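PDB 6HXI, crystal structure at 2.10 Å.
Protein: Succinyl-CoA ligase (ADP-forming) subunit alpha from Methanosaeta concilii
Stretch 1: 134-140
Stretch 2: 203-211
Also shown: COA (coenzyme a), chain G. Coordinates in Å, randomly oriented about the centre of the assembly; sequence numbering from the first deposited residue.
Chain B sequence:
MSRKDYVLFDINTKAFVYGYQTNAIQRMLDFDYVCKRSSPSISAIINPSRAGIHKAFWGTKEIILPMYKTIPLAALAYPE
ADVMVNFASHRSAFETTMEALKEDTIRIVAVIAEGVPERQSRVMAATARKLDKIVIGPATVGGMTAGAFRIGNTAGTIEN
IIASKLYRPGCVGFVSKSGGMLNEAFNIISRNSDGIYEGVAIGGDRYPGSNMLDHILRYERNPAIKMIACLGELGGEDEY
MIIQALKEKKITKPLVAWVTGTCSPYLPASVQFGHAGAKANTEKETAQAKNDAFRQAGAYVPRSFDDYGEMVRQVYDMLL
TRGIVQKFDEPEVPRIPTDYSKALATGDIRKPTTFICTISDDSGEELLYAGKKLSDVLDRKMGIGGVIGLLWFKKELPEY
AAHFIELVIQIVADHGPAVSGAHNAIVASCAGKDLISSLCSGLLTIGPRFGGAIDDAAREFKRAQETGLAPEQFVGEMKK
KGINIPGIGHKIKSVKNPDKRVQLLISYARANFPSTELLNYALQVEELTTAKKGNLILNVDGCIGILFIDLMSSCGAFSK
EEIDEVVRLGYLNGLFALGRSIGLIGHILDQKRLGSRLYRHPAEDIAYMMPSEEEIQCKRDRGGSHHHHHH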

# COMPACT_ATOMS: atom_id res chain seq x y z
N ILE B 134 26.33 -44.91 -24.89
CA ILE B 134 27.54 -44.14 -25.22
C ILE B 134 27.77 -42.99 -24.25
O ILE B 134 26.83 -42.25 -23.95
N VAL B 135 29.00 -42.85 -23.75
CA VAL B 135 29.38 -41.71 -22.92
C VAL B 135 30.46 -40.93 -23.69
O VAL B 135 31.53 -41.48 -23.96
N ILE B 136 30.16 -39.69 -24.07
CA ILE B 136 31.12 -38.81 -24.73
C ILE B 136 31.61 -37.90 -23.60
O ILE B 136 30.81 -37.23 -22.96
N GLY B 137 32.89 -37.98 -23.31
CA GLY B 137 33.52 -37.23 -22.24
C GLY B 137 34.02 -38.15 -21.15
O GLY B 137 34.16 -39.35 -21.38
N PRO B 138 34.35 -37.64 -19.94
CA PRO B 138 34.24 -36.23 -19.47
C PRO B 138 35.25 -35.30 -20.12
O PRO B 138 36.09 -35.75 -20.91
N ALA B 139 35.18 -34.00 -19.76
CA ALA B 139 36.09 -32.95 -20.22
C ALA B 139 36.07 -32.75 -21.75
O ALA B 139 37.11 -32.64 -22.38
N THR B 140 34.86 -32.68 -22.32
CA THR B 140 34.67 -32.46 -23.75
C THR B 140 33.62 -31.39 -23.99
O THR B 140 32.89 -31.07 -23.07
N GLY B 203 37.36 -36.06 -25.17
CA GLY B 203 37.88 -35.40 -23.98
C GLY B 203 39.34 -35.75 -23.80
O GLY B 203 39.85 -36.65 -24.47
N GLY B 204 40.02 -35.05 -22.90
CA GLY B 204 41.43 -35.28 -22.64
C GLY B 204 41.78 -36.07 -21.40
O GLY B 204 42.93 -36.09 -20.96
N ASP B 205 40.79 -36.74 -20.82
CA ASP B 205 41.01 -37.52 -19.62
C ASP B 205 41.68 -38.87 -19.95
O ASP B 205 41.47 -39.41 -21.04
N ARG B 206 42.49 -39.40 -19.01
CA ARG B 206 43.19 -40.68 -19.18
C ARG B 206 42.22 -41.87 -19.42
O ARG B 206 42.57 -42.79 -20.16
N TYR B 207 41.02 -41.83 -18.81
CA TYR B 207 40.02 -42.90 -18.91
C TYR B 207 38.73 -42.31 -19.45
O TYR B 207 37.92 -41.83 -18.66
N PRO B 208 38.54 -42.24 -20.78
CA PRO B 208 37.31 -41.60 -21.28
C PRO B 208 36.09 -42.52 -21.22
O PRO B 208 36.25 -43.72 -20.99
N GLY B 209 34.90 -41.96 -21.41
CA GLY B 209 33.65 -42.71 -21.43
C GLY B 209 33.59 -43.60 -22.64
O GLY B 209 33.05 -44.72 -22.59
N SER B 210 34.18 -43.12 -23.76
CA SER B 210 34.30 -43.83 -25.03
C SER B 210 35.65 -43.47 -25.63
O SER B 210 36.09 -42.32 -25.54
N ASN B 211 36.33 -44.47 -26.18
CA ASN B 211 37.63 -44.32 -26.80
C ASN B 211 37.45 -43.85 -28.23
O ASN B 211 36.34 -43.92 -28.76

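The two stretches bury 404 Å² between them, both sides summed, and most of the polar pairing runs through backbone atoms. Two direct hydrogen bonds cross the contact. Gly 209 N donates to Gly 137 O at 2.7 Å with an N-H...O angle of 155°, a short and nearly straight bond. Ser 210, whose CA-to-CB bond points toward stretch 1, adopts the p rotamer (chi1 54°), which places OG 2.8 Å from Val 135 O; here the hydroxyl is the donor. Ser 210 N lies almost as near, 3.1 Å from Val 135 O, but the angle is poor and no hydrogen bond forms.

Ser 210 N is satisfied instead by water 2, which accepts from it at 3.2 Å and from Gly 137 N at 2.8 Å, so one water serves an amide of each stretch. Water 1 links the two stretches by accepting from Val 135 N (3.1 Å) and donating to Gly 209 O (2.9 Å). Water 3 donates to Pro 138 O at 2.7 Å and accepts from Asp 205 N at 3.2 Å. Each of the three waters therefore bridges the two backbones.

Close packing at Gly 209 depends on the absence of a side chain: an ideal CB would point toward stretch 1 and sit 2.4 Å from Val 135 CG1 and 3.0 Å from Gly 137 O, both clashes. Val 135 itself is sideways, with chi1 at 174° (t). Gly 203 is similarly restricted, since a CB would fall 2.1 Å from Pro 138 O. Its CA instead makes CA-H...O contacts with Pro 138 O (3.6 Å, 166° at H) and Ala 139 O (3.3 Å, 128°), the first much the straighter.

Asp 205 also points toward stretch 1, in the m rotamer (chi1 -73°). Asp 205 OD2 lies 3.5 Å from Pro 138 CB, and Asp 205 OD1 lies 3.8 Å from Ala 139 CB. Pro 138, preceded by a cis peptide bond, is sideways with a C-gamma exo ring; Ala 139 points toward stretch 2.

Ile 136 points away (chi1 -67°, m), leaving CG1 4.3 Å from Ser 210 OG. Thr 140 is sideways in the t rotamer (chi1 -173°), with CB 3.9 Å from Gly 203 N. Coenzyme A approaches the end of stretch 1, its C3P 3.5 Å from Ala 139 C and its C2P 3.7 Å from Thr 140 C.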

# COMPACT_ATOMS: atom_id res chain seq x y z
CB ILE B 134 27.55 -43.68 -26.73
CG1 ILE B 134 27.68 -44.90 -27.68
CG2 ILE B 134 28.66 -42.65 -27.04
CD1 ILE B 134 26.36 -45.33 -28.31
CB VAL B 135 29.80 -42.04 -21.46
CG1 VAL B 135 30.33 -40.79 -20.74
CG2 VAL B 135 28.65 -42.65 -20.68
CB ILE B 136 30.56 -38.03 -25.96
CG1 ILE B 136 30.22 -39.00 -27.12
CG2 ILE B 136 31.55 -36.98 -26.45
CD1 ILE B 136 28.93 -38.75 -27.73
CB PRO B 138 34.47 -36.35 -17.94
CG PRO B 138 34.39 -37.82 -17.62
CD PRO B 138 34.84 -38.52 -18.87
CB ALA B 139 37.52 -33.20 -19.70
CB THR B 140 34.30 -33.78 -24.46
OG1 THR B 140 34.30 -33.55 -25.86
CG2 THR B 140 32.93 -34.30 -24.06
CB ASP B 205 39.69 -37.71 -18.85
CG ASP B 205 39.16 -36.46 -18.11
OD1 ASP B 205 39.94 -35.50 -17.93
OD2 ASP B 205 38.00 -36.47 -17.69
CB ARG B 206 44.11 -40.97 -17.97
CG ARG B 206 45.19 -42.00 -18.31
CD ARG B 206 46.32 -42.10 -17.29
NE ARG B 206 47.25 -40.97 -17.36
CZ ARG B 206 48.37 -40.98 -18.07
NH1 ARG B 206 49.16 -39.92 -18.07
NH2 ARG B 206 48.71 -42.05 -18.78
CB TYR B 207 39.84 -43.60 -17.55
CG TYR B 207 41.13 -44.20 -17.04
CD1 TYR B 207 41.53 -45.47 -17.44
CD2 TYR B 207 41.99 -43.47 -16.22
CE1 TYR B 207 42.75 -46.01 -17.01
CE2 TYR B 207 43.21 -44.00 -15.79
CZ TYR B 207 43.58 -45.27 -16.19
OH TYR B 207 44.78 -45.78 -15.79
CB PRO B 208 37.68 -41.22 -22.72
CG PRO B 208 38.69 -42.32 -23.13
CD PRO B 208 39.40 -42.73 -21.89
CB SER B 210 33.18 -43.43 -25.98
OG SER B 210 33.11 -42.02 -26.17
CB ASN B 211 38.40 -45.65 -26.73
CG ASN B 211 38.85 -45.95 -25.31
OD1 ASN B 211 38.22 -46.72 -24.58
ND2 ASN B 211 39.89 -45.24 -24.84
N1A COA G . 24.43 -21.81 -2.39
C2A COA G . 25.08 -22.99 -2.38
N3A COA G . 25.66 -23.63 -3.40
C4A COA G . 25.49 -22.96 -4.55
C5A COA G . 24.85 -21.75 -4.72
C6A COA G . 24.33 -21.14 -3.56
N6A COA G . 23.77 -19.93 -3.55
N7A COA G . 24.77 -21.41 -6.06
C8A COA G . 25.37 -22.40 -6.67
N9A COA G . 25.83 -23.38 -5.82
C1B COA G . 26.50 -24.63 -6.17
C2B COA G . 25.75 -25.53 -7.15
O2B COA G . 24.76 -26.31 -6.47
C3B COA G . 26.90 -26.38 -7.68
O3B COA G . 27.27 -27.44 -6.76
P3B COA G . 27.96 -28.80 -7.21
O7A COA G . 29.16 -28.44 -8.02
O8A COA G . 28.27 -29.53 -5.96
O9A COA G . 26.88 -29.58 -7.99
C4B COA G . 28.11 -25.44 -7.66
O4B COA G . 27.73 -24.33 -6.81
C5B COA G . 28.56 -24.93 -9.00
O5B COA G . 27.39 -24.54 -9.74
P1A COA G . 27.23 -24.89 -11.33
O1A COA G . 26.17 -24.10 -12.01
O2A COA G . 27.12 -26.38 -11.58
O3A COA G . 28.68 -24.38 -11.74
P2A COA G . 29.55 -24.04 -13.03
O4A COA G . 29.37 -22.62 -13.39
O5A COA G . 30.98 -24.31 -12.63
O6A COA G . 29.06 -25.02 -14.22
CBP COA G . 30.24 -26.41 -15.84
CCP COA G . 29.63 -26.32 -14.43
CDP COA G . 30.81 -27.82 -16.02
CEP COA G . 29.18 -26.15 -16.93
CAP COA G . 31.37 -25.35 -15.96
OAP COA G . 32.22 -25.38 -14.83
C9P COA G . 32.21 -25.40 -17.23
O9P COA G . 31.79 -24.89 -18.27
N8P COA G . 33.41 -26.00 -17.13
C7P COA G . 34.29 -26.20 -18.28
C6P COA G . 34.47 -27.66 -18.59
C5P COA G . 35.46 -27.89 -19.71
O5P COA G . 36.38 -27.11 -19.91
N4P COA G . 35.25 -28.97 -20.47
C3P COA G . 36.04 -29.28 -21.65
C2P COA G . 35.59 -28.51 -22.87
S1P COA G . 36.56 -29.18 -24.25
O HOH W 1 30.77 -45.30 -24.30
O HOH W 2 34.48 -39.99 -24.38
O HOH W 3 37.85 -37.71 -21.68